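Local structure of putative pyridoxal phosphate-dependent transferase (Clostridium difficile, 4DQ6) at residues Asp70-Ser75 against Leu93-Gly98; Pro97-Ala102 against Ile231-Pro236; Ser104-Glu109 against Val250-Glu255; Val198-Asp203 against Ile217-Ile222. The protein binds pyridoxal-5'-phosphate and belongs to the class I and II aminotransferase family, whose members share the fold type I architecture of PLP-dependent enzymes. All blocks are in the same frame, centred on the assembly; numbering follows the deposited sequence.

Contact 1: residues Asp70-Ser75 against Leu93-Gly98. With PLP (pyridoxal-5'-phosphate), chain C.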
loop_
_atom_site.group_PDB
_atom_site.type_symbol
_atom_site.label_atom_id
_atom_site.label_comp_id
_atom_site.label_asym_id
_atom_site.label_seq_id
_atom_site.Cartn_x
_atom_site.Cartn_y
_atom_site.Cartn_z
ATOM N N ASP A 70 11.259 0.248 -16.633
ATOM C CA ASP A 70 11.362 1.637 -17.084
ATOM C C ASP A 70 10.100 2.105 -17.821
ATOM O O ASP A 70 9.756 3.271 -17.772
ATOM C CB ASP A 70 12.538 1.786 -18.047
ATOM C CG ASP A 70 13.893 1.673 -17.370
ATOM O OD1 ASP A 70 13.973 1.680 -16.119
ATOM O OD2 ASP A 70 14.891 1.608 -18.123
ATOM N N SER A 71 9.418 1.193 -18.512
ATOM C CA SER A 71 8.195 1.518 -19.291
ATOM C C SER A 71 7.050 2.120 -18.444
ATOM O O SER A 71 6.245 2.893 -18.965
ATOM C CB SER A 71 7.660 0.259 -20.005
ATOM O OG SER A 71 7.307 -0.777 -19.111
ATOM N N TYR A 72 7.029 1.805 -17.143
ATOM C CA TYR A 72 5.999 2.315 -16.257
ATOM C C TYR A 72 6.132 3.839 -16.098
ATOM O O TYR A 72 5.234 4.595 -16.452
ATOM C CB TYR A 72 6.097 1.603 -14.916
ATOM C CG TYR A 72 5.196 2.074 -13.844
ATOM C CD1 TYR A 72 5.524 3.145 -13.038
ATOM C CD2 TYR A 72 3.985 1.418 -13.604
ATOM C CE1 TYR A 72 4.681 3.563 -12.009
ATOM C CE2 TYR A 72 3.140 1.761 -12.579
ATOM C CZ TYR A 72 3.453 2.862 -11.798
ATOM O OH TYR A 72 2.693 3.347 -10.719
ATOM N N ASN A 73 7.304 4.304 -15.655
ATOM C CA ASN A 73 7.495 5.773 -15.500
ATOM C C ASN A 73 7.548 6.463 -16.882
ATOM O O ASN A 73 7.117 7.586 -16.999
ATOM C CB ASN A 73 8.735 6.121 -14.672
ATOM C CG ASN A 73 8.488 5.951 -13.182
ATOM O OD1 ASN A 73 7.332 5.872 -12.746
ATOM N ND2 ASN A 73 9.576 5.888 -12.383
ATOM N N GLU A 74 8.027 5.778 -17.929
ATOM C CA GLU A 74 7.958 6.326 -19.297
ATOM C C GLU A 74 6.498 6.630 -19.708
ATOM O O GLU A 74 6.247 7.645 -20.331
ATOM C CB GLU A 74 8.610 5.385 -20.320
ATOM C CG GLU A 74 10.128 5.384 -20.170
ATOM C CD GLU A 74 10.925 4.296 -20.909
ATOM O OE1 GLU A 74 10.362 3.291 -21.451
ATOM O OE2 GLU A 74 12.192 4.460 -20.914
ATOM N N SER A 75 5.540 5.774 -19.322
ATOM C CA SER A 75 4.165 6.035 -19.660
ATOM C C SER A 75 3.647 7.302 -18.994
ATOM O O SER A 75 2.831 8.035 -19.578
ATOM C CB SER A 75 3.252 4.824 -19.327
ATOM O OG SER A 75 2.975 4.662 -17.955
ATOM N N LEU A 93 10.183 10.971 -10.330
ATOM C CA LEU A 93 8.975 10.306 -9.907
ATOM C C LEU A 93 9.197 9.366 -8.755
ATOM O O LEU A 93 10.100 8.544 -8.802
ATOM C CB LEU A 93 8.386 9.509 -11.077
ATOM C CG LEU A 93 7.794 10.308 -12.223
ATOM C CD1 LEU A 93 7.595 9.518 -13.520
ATOM C CD2 LEU A 93 6.518 10.985 -11.743
ATOM N N ILE A 94 8.317 9.486 -7.741
ATOM C CA ILE A 94 8.228 8.518 -6.649
ATOM C C ILE A 94 6.837 7.866 -6.630
ATOM O O ILE A 94 5.818 8.561 -6.715
ATOM C CB ILE A 94 8.542 9.147 -5.262
ATOM C CG1 ILE A 94 9.993 9.568 -5.320
ATOM C CG2 ILE A 94 8.242 8.185 -4.111
ATOM C CD1 ILE A 94 10.447 10.165 -3.995
ATOM N N TYR A 95 6.815 6.522 -6.532
ATOM C CA TYR A 95 5.570 5.752 -6.359
ATOM C C TYR A 95 4.980 6.011 -4.975
ATOM O O TYR A 95 5.715 5.981 -3.977
ATOM C CB TYR A 95 5.891 4.261 -6.451
ATOM C CG TYR A 95 4.802 3.370 -5.901
ATOM C CD1 TYR A 95 3.618 3.110 -6.649
ATOM C CD2 TYR A 95 4.896 2.802 -4.643
ATOM C CE1 TYR A 95 2.586 2.367 -6.116
ATOM C CE2 TYR A 95 3.845 2.063 -4.107
ATOM C CZ TYR A 95 2.708 1.836 -4.837
ATOM O OH TYR A 95 1.675 1.060 -4.289
ATOM N N SER A 96 3.657 6.094 -4.879
ATOM C CA SER A 96 2.958 6.065 -3.610
ATOM C C SER A 96 1.658 5.268 -3.809
ATOM O O SER A 96 1.053 5.387 -4.899
ATOM C CB SER A 96 2.679 7.468 -3.142
ATOM O OG SER A 96 1.950 7.481 -1.905
ATOM N N PRO A 97 1.219 4.539 -2.778
ATOM C CA PRO A 97 -0.091 3.838 -2.971
ATOM C C PRO A 97 -1.244 4.818 -3.100
ATOM O O PRO A 97 -2.330 4.462 -3.510
ATOM C CB PRO A 97 -0.200 2.937 -1.760
ATOM C CG PRO A 97 0.718 3.510 -0.803
ATOM C CD PRO A 97 1.862 4.148 -1.522
ATOM N N GLY A 98 -1.065 6.024 -2.634
ATOM C CA GLY A 98 -2.083 7.086 -2.688
ATOM C C GLY A 98 -1.534 8.484 -2.515
ATOM O O GLY A 98 -0.402 8.740 -2.011
HETATM N N1 PLP C . -6.952 14.119 -3.588
HETATM C C2 PLP C . -8.173 14.618 -3.969
HETATM C C2A PLP C . -8.449 16.073 -4.199
HETATM C C3 PLP C . -9.296 13.735 -4.192
HETATM O O3 PLP C . -10.483 14.214 -4.537
HETATM C C4 PLP C . -9.108 12.305 -4.006
HETATM C C4A PLP C . -10.253 11.339 -4.167
HETATM C C5 PLP C . -7.782 11.854 -3.611
HETATM C C6 PLP C . -6.746 12.794 -3.405
HETATM C C5A PLP C . -7.567 10.382 -3.450
HETATM O O4P PLP C . -6.490 10.274 -2.581
HETATM P P PLP C . -5.849 8.793 -2.441
HETATM O O1P PLP C . -5.028 8.628 -3.672
HETATM O O2P PLP C . -5.072 8.969 -1.077
HETATM O O3P PLP C . -7.100 7.861 -2.457
HETATM O O HOH W 1 9.012 5.878 -9.374
#

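Contact 2: residues Pro97-Ala102 against Ile231-Pro236. With PLP (pyridoxal-5'-phosphate), chain C.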
loop_
_atom_site.group_PDB
_atom_site.type_symbol
_atom_site.label_atom_id
_atom_site.label_comp_id
_atom_site.label_asym_id
_atom_site.label_seq_id
_atom_site.Cartn_x
_atom_site.Cartn_y
_atom_site.Cartn_z
ATOM N N PRO A 97 1.219 4.539 -2.778
ATOM C CA PRO A 97 -0.091 3.838 -2.971
ATOM C C PRO A 97 -1.244 4.818 -3.100
ATOM O O PRO A 97 -2.330 4.462 -3.510
ATOM C CB PRO A 97 -0.200 2.937 -1.760
ATOM C CG PRO A 97 0.718 3.510 -0.803
ATOM C CD PRO A 97 1.862 4.148 -1.522
ATOM N N GLY A 98 -1.065 6.024 -2.634
ATOM C CA GLY A 98 -2.083 7.086 -2.688
ATOM C C GLY A 98 -1.534 8.484 -2.515
ATOM O O GLY A 98 -0.402 8.740 -2.011
ATOM N N VAL A 99 -2.362 9.446 -2.888
ATOM C CA VAL A 99 -1.980 10.840 -2.748
ATOM C C VAL A 99 -1.850 11.220 -1.309
ATOM O O VAL A 99 -0.859 11.866 -0.958
ATOM C CB VAL A 99 -2.986 11.739 -3.484
ATOM C CG1 VAL A 99 -2.779 13.216 -3.132
ATOM C CG2 VAL A 99 -2.840 11.492 -4.997
ATOM N N ILE A 100 -2.814 10.890 -0.467
ATOM C CA ILE A 100 -2.726 11.372 0.914
ATOM C C ILE A 100 -1.557 10.752 1.694
ATOM O O ILE A 100 -0.843 11.435 2.423
ATOM C CB ILE A 100 -4.065 11.208 1.632
ATOM C CG1 ILE A 100 -5.102 12.067 0.906
ATOM C CG2 ILE A 100 -3.904 11.624 3.108
ATOM C CD1 ILE A 100 -4.845 13.561 0.901
ATOM N N PRO A 101 -1.220 9.467 1.479
ATOM C CA PRO A 101 -0.028 8.936 2.090
ATOM C C PRO A 101 1.226 9.738 1.753
ATOM O O PRO A 101 2.061 10.005 2.621
ATOM C CB PRO A 101 0.073 7.549 1.482
ATOM C CG PRO A 101 -1.325 7.133 1.188
ATOM C CD PRO A 101 -2.080 8.407 0.926
ATOM N N ALA A 102 1.392 10.089 0.469
ATOM C CA ALA A 102 2.533 10.915 0.027
ATOM C C ALA A 102 2.517 12.235 0.744
ATOM O O ALA A 102 3.568 12.689 1.237
ATOM C CB ALA A 102 2.561 11.083 -1.520
ATOM N N ILE A 231 5.852 20.551 -5.415
ATOM C CA ILE A 231 5.845 19.091 -5.457
ATOM C C ILE A 231 4.417 18.713 -5.881
ATOM O O ILE A 231 3.472 19.299 -5.381
ATOM C CB ILE A 231 6.154 18.550 -4.057
ATOM C CG1 ILE A 231 7.596 18.929 -3.692
ATOM C CG2 ILE A 231 5.951 17.042 -3.956
ATOM C CD1 ILE A 231 7.990 18.717 -2.222
ATOM N N THR A 232 4.293 17.796 -6.828
ATOM C CA THR A 232 3.002 17.474 -7.463
ATOM C C THR A 232 2.592 16.037 -7.305
ATOM O O THR A 232 3.399 15.122 -7.524
ATOM C CB THR A 232 3.078 17.761 -8.965
ATOM O OG1 THR A 232 3.592 19.107 -9.172
ATOM C CG2 THR A 232 1.746 17.713 -9.631
ATOM N N CYS A 233 1.362 15.813 -6.856
ATOM C CA CYS A 233 0.801 14.474 -6.717
ATOM C C CYS A 233 -0.253 14.285 -7.809
ATOM O O CYS A 233 -1.099 15.153 -7.987
ATOM C CB CYS A 233 0.139 14.263 -5.387
ATOM S SG CYS A 233 1.257 14.451 -4.004
ATOM N N MET A 234 -0.151 13.179 -8.542
ATOM C CA MET A 234 -1.091 12.770 -9.617
ATOM C C MET A 234 -1.298 11.280 -9.545
ATOM O O MET A 234 -0.578 10.596 -8.833
ATOM C CB MET A 234 -0.624 13.174 -10.988
ATOM C CG MET A 234 -0.674 14.711 -11.261
ATOM S SD MET A 234 0.179 15.060 -12.835
ATOM C CE MET A 234 -0.385 16.749 -13.211
ATOM N N ALA A 235 -2.262 10.753 -10.306
ATOM C CA ALA A 235 -2.518 9.323 -10.240
ATOM C C ALA A 235 -3.398 8.994 -11.433
ATOM O O ALA A 235 -4.092 9.876 -11.929
ATOM C CB ALA A 235 -3.279 8.945 -8.981
ATOM N N PRO A 236 -3.446 7.721 -11.873
ATOM C CA PRO A 236 -4.441 7.278 -12.830
ATOM C C PRO A 236 -5.790 6.947 -12.229
ATOM O O PRO A 236 -6.720 6.610 -12.967
ATOM C CB PRO A 236 -3.803 6.034 -13.374
ATOM C CG PRO A 236 -3.088 5.433 -12.241
ATOM C CD PRO A 236 -2.499 6.644 -11.560
HETATM N N1 PLP C . -6.952 14.119 -3.588
HETATM C C2 PLP C . -8.173 14.618 -3.969
HETATM C C2A PLP C . -8.449 16.073 -4.199
HETATM C C3 PLP C . -9.296 13.735 -4.192
HETATM O O3 PLP C . -10.483 14.214 -4.537
HETATM C C4 PLP C . -9.108 12.305 -4.006
HETATM C C4A PLP C . -10.253 11.339 -4.167
HETATM C C5 PLP C . -7.782 11.854 -3.611
HETATM C C6 PLP C . -6.746 12.794 -3.405
HETATM C C5A PLP C . -7.567 10.382 -3.450
HETATM O O4P PLP C . -6.490 10.274 -2.581
HETATM P P PLP C . -5.849 8.793 -2.441
HETATM O O1P PLP C . -5.028 8.628 -3.672
HETATM O O2P PLP C . -5.072 8.969 -1.077
HETATM O O3P PLP C . -7.100 7.861 -2.457
#

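Contact 3: residues Ser104-Glu109 against Val250-Glu255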
loop_
_atom_site.group_PDB
_atom_site.type_symbol
_atom_site.label_atom_id
_atom_site.label_comp_id
_atom_site.label_asym_id
_atom_site.label_seq_id
_atom_site.Cartn_x
_atom_site.Cartn_y
_atom_site.Cartn_z
ATOM N N SER A 104 1.142 13.070 3.508
ATOM C CA SER A 104 1.375 12.881 4.935
ATOM C C SER A 104 2.874 12.727 5.185
ATOM O O SER A 104 3.416 13.364 6.108
ATOM C CB SER A 104 0.720 11.599 5.451
ATOM O OG SER A 104 0.832 11.474 6.848
ATOM N N LEU A 105 3.596 11.947 4.394
ATOM C CA LEU A 105 5.041 11.770 4.583
ATOM C C LEU A 105 5.751 13.122 4.299
ATOM O O LEU A 105 6.690 13.481 5.015
ATOM C CB LEU A 105 5.621 10.647 3.750
ATOM C CG LEU A 105 5.176 9.272 4.154
ATOM C CD1 LEU A 105 5.894 8.285 3.232
ATOM C CD2 LEU A 105 5.327 8.810 5.555
ATOM N N LEU A 106 5.353 13.817 3.224
ATOM C CA LEU A 106 5.933 15.129 2.894
ATOM C C LEU A 106 5.809 16.083 4.068
ATOM O O LEU A 106 6.753 16.826 4.397
ATOM C CB LEU A 106 5.313 15.710 1.643
ATOM C CG LEU A 106 5.676 15.017 0.303
ATOM C CD1 LEU A 106 4.763 15.480 -0.826
ATOM C CD2 LEU A 106 7.159 15.306 0.020
ATOM N N ILE A 107 4.655 16.102 4.705
ATOM C CA ILE A 107 4.420 17.003 5.854
ATOM C C ILE A 107 5.357 16.641 6.976
ATOM O O ILE A 107 6.008 17.553 7.617
ATOM C CB ILE A 107 2.949 16.913 6.333
ATOM C CG1 ILE A 107 2.040 17.659 5.365
ATOM C CG2 ILE A 107 2.836 17.467 7.753
ATOM C CD1 ILE A 107 0.558 17.420 5.582
ATOM N N ASN A 108 5.453 15.390 7.345
ATOM C CA ASN A 108 6.379 14.978 8.374
ATOM C C ASN A 108 7.832 15.348 8.081
ATOM O O ASN A 108 8.571 15.782 9.030
ATOM C CB ASN A 108 6.291 13.477 8.621
ATOM C CG ASN A 108 7.039 13.068 9.865
ATOM O OD1 ASN A 108 6.679 13.455 11.015
ATOM N ND2 ASN A 108 8.134 12.353 9.663
ATOM N N GLU A 109 8.270 15.229 6.834
ATOM C CA GLU A 109 9.687 15.427 6.461
ATOM C C GLU A 109 10.058 16.890 6.189
ATOM O O GLU A 109 11.211 17.274 6.428
ATOM C CB GLU A 109 10.080 14.563 5.263
ATOM C CG GLU A 109 9.901 13.060 5.422
ATOM C CD GLU A 109 10.600 12.507 6.669
ATOM O OE1 GLU A 109 11.777 12.889 6.978
ATOM O OE2 GLU A 109 9.965 11.708 7.409
ATOM N N VAL A 250 4.382 10.990 -7.256
ATOM C CA VAL A 250 4.766 12.300 -6.875
ATOM C C VAL A 250 5.870 12.741 -7.802
ATOM O O VAL A 250 6.805 11.974 -8.100
ATOM C CB VAL A 250 5.250 12.208 -5.426
ATOM C CG1 VAL A 250 5.384 13.630 -4.861
ATOM C CG2 VAL A 250 4.308 11.440 -4.522
ATOM N N VAL A 251 5.836 14.025 -8.144
ATOM C CA VAL A 251 6.817 14.595 -9.059
ATOM C C VAL A 251 7.644 15.561 -8.198
ATOM O O VAL A 251 7.107 16.626 -7.739
ATOM C CB VAL A 251 6.214 15.356 -10.245
ATOM C CG1 VAL A 251 7.339 15.899 -11.108
ATOM C CG2 VAL A 251 5.253 14.442 -11.019
ATOM N N LEU A 252 8.938 15.272 -8.020
ATOM C CA LEU A 252 9.800 16.122 -7.164
ATOM C C LEU A 252 11.057 16.544 -7.974
ATOM O O LEU A 252 12.055 15.845 -8.031
ATOM C CB LEU A 252 10.144 15.383 -5.889
ATOM C CG LEU A 252 9.058 14.689 -5.115
ATOM C CD1 LEU A 252 9.031 13.183 -5.445
ATOM C CD2 LEU A 252 9.252 14.925 -3.627
ATOM N N PRO A 253 10.975 17.727 -8.596
ATOM C CA PRO A 253 12.097 18.239 -9.408
ATOM C C PRO A 253 13.326 18.628 -8.599
ATOM O O PRO A 253 14.403 18.726 -9.168
ATOM C CB PRO A 253 11.483 19.464 -10.108
ATOM C CG PRO A 253 10.015 19.210 -10.097
ATOM C CD PRO A 253 9.770 18.562 -8.764
ATOM N N ASP A 254 13.170 18.875 -7.312
ATOM C CA ASP A 254 14.313 19.197 -6.450
ATOM C C ASP A 254 14.844 17.911 -5.826
ATOM O O ASP A 254 14.140 17.200 -5.112
ATOM C CB ASP A 254 13.887 20.234 -5.413
ATOM C CG ASP A 254 15.031 20.667 -4.514
ATOM O OD1 ASP A 254 15.867 19.861 -4.148
ATOM O OD2 ASP A 254 15.111 21.852 -4.162
ATOM N N GLU A 255 16.091 17.572 -6.116
ATOM C CA GLU A 255 16.640 16.308 -5.637
ATOM C C GLU A 255 16.648 16.159 -4.116
ATOM O O GLU A 255 16.615 15.055 -3.599
ATOM C CB GLU A 255 18.024 16.006 -6.200
ATOM C CG GLU A 255 19.084 17.021 -5.935
ATOM C CD GLU A 255 20.154 16.907 -7.009
ATOM O OE1 GLU A 255 20.538 15.740 -7.322
ATOM O OE2 GLU A 255 20.591 17.964 -7.538
#

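Contact 4: residues Val198-Asp203 against Ile217-Ile222. With PLP (pyridoxal-5'-phosphate), chain C.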
loop_
_atom_site.group_PDB
_atom_site.type_symbol
_atom_site.label_atom_id
_atom_site.label_comp_id
_atom_site.label_asym_id
_atom_site.label_seq_id
_atom_site.Cartn_x
_atom_site.Cartn_y
_atom_site.Cartn_z
ATOM N N VAL A 198 7.373 29.634 0.931
ATOM C CA VAL A 198 6.364 28.638 1.295
ATOM C C VAL A 198 6.415 27.681 0.129
ATOM O O VAL A 198 6.252 28.096 -1.044
ATOM C CB VAL A 198 4.926 29.171 1.386
ATOM C CG1 VAL A 198 3.894 28.077 1.665
ATOM C CG2 VAL A 198 4.786 30.214 2.475
ATOM N N LYS A 199 6.690 26.416 0.435
ATOM C CA LYS A 199 6.678 25.380 -0.558
ATOM C C LYS A 199 5.226 24.964 -0.860
ATOM O O LYS A 199 4.429 24.909 0.026
ATOM C CB LYS A 199 7.465 24.157 -0.078
ATOM C CG LYS A 199 7.709 23.143 -1.192
ATOM C CD LYS A 199 9.063 23.397 -1.883
ATOM C CE LYS A 199 9.555 22.162 -2.645
ATOM N NZ LYS A 199 10.970 22.287 -3.161
ATOM N N ILE A 200 4.955 24.731 -2.119
ATOM C CA ILE A 200 3.625 24.248 -2.566
ATOM C C ILE A 200 3.584 22.768 -2.839
ATOM O O ILE A 200 4.462 22.257 -3.567
ATOM C CB ILE A 200 3.113 24.981 -3.839
ATOM C CG1 ILE A 200 3.111 26.510 -3.575
ATOM C CG2 ILE A 200 1.709 24.438 -4.251
ATOM C CD1 ILE A 200 2.441 27.326 -4.657
ATOM N N ILE A 201 2.605 22.083 -2.226
ATOM C CA ILE A 201 2.313 20.702 -2.588
ATOM C C ILE A 201 0.998 20.760 -3.365
ATOM O O ILE A 201 -0.001 21.200 -2.869
ATOM C CB ILE A 201 2.137 19.801 -1.373
ATOM C CG1 ILE A 201 3.445 19.590 -0.601
ATOM C CG2 ILE A 201 1.622 18.439 -1.848
ATOM C CD1 ILE A 201 3.238 18.849 0.705
ATOM N N SER A 202 1.020 20.389 -4.633
ATOM C CA SER A 202 -0.156 20.527 -5.474
ATOM C C SER A 202 -0.769 19.163 -5.724
ATOM O O SER A 202 -0.140 18.327 -6.405
ATOM C CB SER A 202 0.236 21.189 -6.776
ATOM O OG SER A 202 -0.912 21.496 -7.574
ATOM N N ASP A 203 -1.995 18.932 -5.220
ATOM C CA ASP A 203 -2.732 17.721 -5.474
ATOM C C ASP A 203 -3.517 17.911 -6.767
ATOM O O ASP A 203 -4.562 18.559 -6.796
ATOM C CB ASP A 203 -3.661 17.451 -4.289
ATOM C CG ASP A 203 -4.513 16.237 -4.430
ATOM O OD1 ASP A 203 -4.542 15.637 -5.505
ATOM O OD2 ASP A 203 -5.141 15.859 -3.424
ATOM N N ILE A 217 -3.584 23.180 -15.966
ATOM C CA ILE A 217 -2.216 23.734 -15.908
ATOM C C ILE A 217 -1.532 23.227 -14.640
ATOM O O ILE A 217 -1.918 23.643 -13.547
ATOM C CB ILE A 217 -2.263 25.278 -15.811
ATOM C CG1 ILE A 217 -3.104 25.891 -16.925
ATOM C CG2 ILE A 217 -0.857 25.858 -15.757
ATOM C CD1 ILE A 217 -2.657 25.585 -18.322
ATOM N N PRO A 218 -0.543 22.350 -14.738
ATOM C CA PRO A 218 0.186 21.932 -13.570
ATOM C C PRO A 218 0.879 23.175 -13.020
ATOM O O PRO A 218 1.573 23.891 -13.751
ATOM C CB PRO A 218 1.147 20.851 -14.108
ATOM C CG PRO A 218 0.484 20.415 -15.390
ATOM C CD PRO A 218 -0.156 21.608 -15.934
ATOM N N MET A 219 0.776 23.359 -11.714
ATOM C CA MET A 219 1.429 24.494 -11.132
ATOM C C MET A 219 2.923 24.526 -11.416
ATOM O O MET A 219 3.526 25.573 -11.692
ATOM C CB MET A 219 1.169 24.466 -9.631
ATOM C CG MET A 219 1.951 25.474 -8.801
ATOM S SD MET A 219 1.621 27.242 -9.117
ATOM C CE MET A 219 0.476 27.563 -7.773
ATOM N N ALA A 220 3.556 23.376 -11.299
ATOM C CA ALA A 220 5.003 23.277 -11.501
ATOM C C ALA A 220 5.428 23.534 -12.940
ATOM O O ALA A 220 6.621 23.733 -13.186
ATOM C CB ALA A 220 5.460 21.864 -11.115
ATOM N N SER A 221 4.489 23.541 -13.885
ATOM C CA SER A 221 4.784 23.654 -15.311
ATOM C C SER A 221 4.941 25.110 -15.796
ATOM O O SER A 221 5.324 25.367 -16.935
ATOM C CB SER A 221 3.689 22.974 -16.154
ATOM O OG SER A 221 2.501 23.754 -16.236
ATOM N N ILE A 222 4.582 26.051 -14.930
ATOM C CA ILE A 222 4.442 27.463 -15.351
ATOM C C ILE A 222 5.785 28.170 -15.589
ATOM O O ILE A 222 5.912 28.969 -16.524
ATOM C CB ILE A 222 3.579 28.237 -14.347
ATOM C CG1 ILE A 222 2.169 27.648 -14.398
ATOM C CG2 ILE A 222 3.556 29.757 -14.648
ATOM C CD1 ILE A 222 1.266 28.219 -13.312
HETATM N N1 PLP C . -6.952 14.119 -3.588
HETATM C C2 PLP C . -8.173 14.618 -3.969
HETATM C C2A PLP C . -8.449 16.073 -4.199
HETATM C C3 PLP C . -9.296 13.735 -4.192
HETATM O O3 PLP C . -10.483 14.214 -4.537
HETATM C C4 PLP C . -9.108 12.305 -4.006
HETATM C C4A PLP C . -10.253 11.339 -4.167
HETATM C C5 PLP C . -7.782 11.854 -3.611
HETATM C C6 PLP C . -6.746 12.794 -3.405
HETATM C C5A PLP C . -7.567 10.382 -3.450
HETATM O O4P PLP C . -6.490 10.274 -2.581
HETATM P P PLP C . -5.849 8.793 -2.441
HETATM O O1P PLP C . -5.028 8.628 -3.672
HETATM O O2P PLP C . -5.072 8.969 -1.077
HETATM O O3P PLP C . -7.100 7.861 -2.457
#

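Contact 1: residues Asp70-Ser75 against Leu93-Gly98
Asn73 and Leu93 carry most of the packing here, their side chains running past one another in opposite directions. Leu93 CD1 rests against the amide carbon, 3.7 Å from Asn73 CG, while Leu93 CB lies 4.0 Å from Asn73 ND2. The asparagine points its CG anti to its own carbonyl carbon (chi1 -78°), which lays the amide along the leucine. Beyond this pair, Leu93 leans on Tyr249 and Val251 of the neighbouring strand 248-251, so this buried leucine fills the junction between helix and sheet.

A second, looser contact joins two tyrosines: Tyr72 OH lies near the plane of the Tyr95 ring, at its edge, 4.2 Å from Tyr95 CD1. The main polar partner of that hydroxyl is Asn273, with a weak bond to Ser247 as well.

Polar contact between helix 70-84 and edge strand 93-96 passes through one water. Asn73 ND2 donates to it over 3.1 Å, and the water donates in turn to Leu93 O at 2.9 Å. Within the strand's exit, Ser96 OG gives a 2.7 Å hydrogen bond to Gly98 O. Gly98, the N-cap of the next helix, brings its CA within 3.5 Å of PLP O1P, an approach eased by the lack of a side chain.

The asparagine therefore serves both demands: its carbons accept a methyl group, and its amide N-H reaches, through water, a strand carbonyl on the sheet's border.

Contact 2: residues Pro97-Ala102 against Ile231-Pro236
Val99 touches Cys233 with both methyl groups: Val99 CG1 is 3.8 Å from Cys233 CB, and Val99 CG2 is 4.1 Å from the same atom. Since CG1 stands anti to the backbone N (chi1 169°), it also reaches the cofactor ring, 4.0 Å from PLP C6, and so fills the space between strand and pyridine. Cys233 SG faces the helix, where Ala102 CB lies 4.4 Å away and Ile103 also packs on the cysteine. Small residues at 102 and 233 let the helix settle close on strand 230-234.

Around this apolar layer comes the phosphate. Val99 N donates to PLP O1P at 2.9 Å and Ile100 N to PLP O2P at 3.0 Å, both almost straight (169° and 170°). The first turn of helix 99-110 offers the anion amides with no preceding helical carbonyl to bond, while Pro101, having no N-H, packs a ring CH2 against it. His206, Asn175 and, from the second subunit, Tyr65 also bond to the cofactor.

The chemistry is that of a helix-start anion site: backbone amides, probably aided by the helix dipole, grip the phosphate, while Val99 on Cys233 packs the start of the helix on the sheet.

Contact 3: residues Ser104-Glu109 against Val250-Glu255
Leu106 and Val250 mark the nearest approach of the two backbones, yet their CA atoms are 10.2 Å apart: here the backbones of helix 99-110 and the sheet stay well apart, and only branched aliphatic side chains meet between them. This is the large PLP-binding domain of fold type I, where helices pack on a mostly parallel sheet. Within 104-109 the backbone is regular helix, with Asn108 N bonded to Ser104 O. In 250-255 strand gives way to a loop after Val251, and Asp254 caps the following helix through its OD1 to Lys256 N.

Leu106 makes both contacts from the helix side. Its CG lies anti to the carbonyl carbon (chi1 -71°), and its two methyls then spread over different partners: CD1 comes to 4.5 Å from Val250 CG1, while CD2 meets Leu252 CD2 tip to tip at 4.2 Å. All three side chains also touch Ile231 of the next strand, so branched aliphatic residues suit a setting without any polar bond across. Leu252 takes a chi2 of 98°, away from the usual leucine values, and this brings CD2 to Leu106.

The polar side chains of the helix have partners away from this contact. Ser104 OG binds Asn134 and also the Arg267 carbonyl of the second subunit, whereas Glu109 forms a salt bridge to Arg267 of its own chain. The same Glu109 OE2 receives Asn108 ND2 at 3.0 Å, from above the carboxylate plane.

Contact 4: residues Val198-Asp203 against Ile217-Ile222
Met219 reaches Ile200 with a chain that bends twice, at chi2 (64°) and again at an uncommon chi3 of 98°, curling its terminal methyl back onto the strand. Met219 CE ends 3.7 Å from Ile200 CD1, and the two side chains cross at about a right angle. The setting is the large domain of fold type I PLP enzymes: strand 199-203 is a central strand of its mixed sheet, and 217-222 is the irregular link leading to helix 224-228.

A thioether chain, with its low torsional barriers, suits a place where it must bend between Ile200, Leu189 of helix 183-195 and Thr230 of the neighbouring strand; Cys193 of the same helix packs on Ile200. Nearer its root, Met219 CB sits 4.2 Å from Ser202 OG. No hydrogen bond joins the two segments directly. Glu204 does the work instead, since its OE2 is bonded both to Ser202 OG and to Met219 N, tying loop and strand to one carboxylate oxygen.

The other side of the strand serves the cofactor. Asp203, next in line after Ser202, extends its carboxylate away from the loop, so that Asp203 OD2 lies a very short 2.5 Å from PLP N1, while Asp203 OD1 is held by Ile205 N. An aspartate beside the pyridine nitrogen is a hallmark of this fold.

Residues Pro218-Ser221 form a type I beta turn in which Pro218 O takes two donors, Ser221 N at 2.9 Å and Ser221 OG at 2.7 Å, the latter on a lone pair in the carbonyl plane.

From the N terminus, contact 1 comes first: it closes a short, largely helical loop of 17 residues between helix 70-84 and edge strand 93-96. Contact 2 begins where contact 1 ends, sharing Pro97 and Gly98, and spans 128 residues to strand 230-234. Contact 3 starts further along the same helix 99-110 and ends on strand 248-251, so contacts 2 and 3 cross. Both long loops enclose contact 4, a local closure of 13 intervening residues on strand 199-203. Strands 93-96, 248-251, 230-234 and 199-203 are successive neighbours in one sheet, which the four contacts join to its helices and loops; contacts 1, 2 and 4 reach PLP.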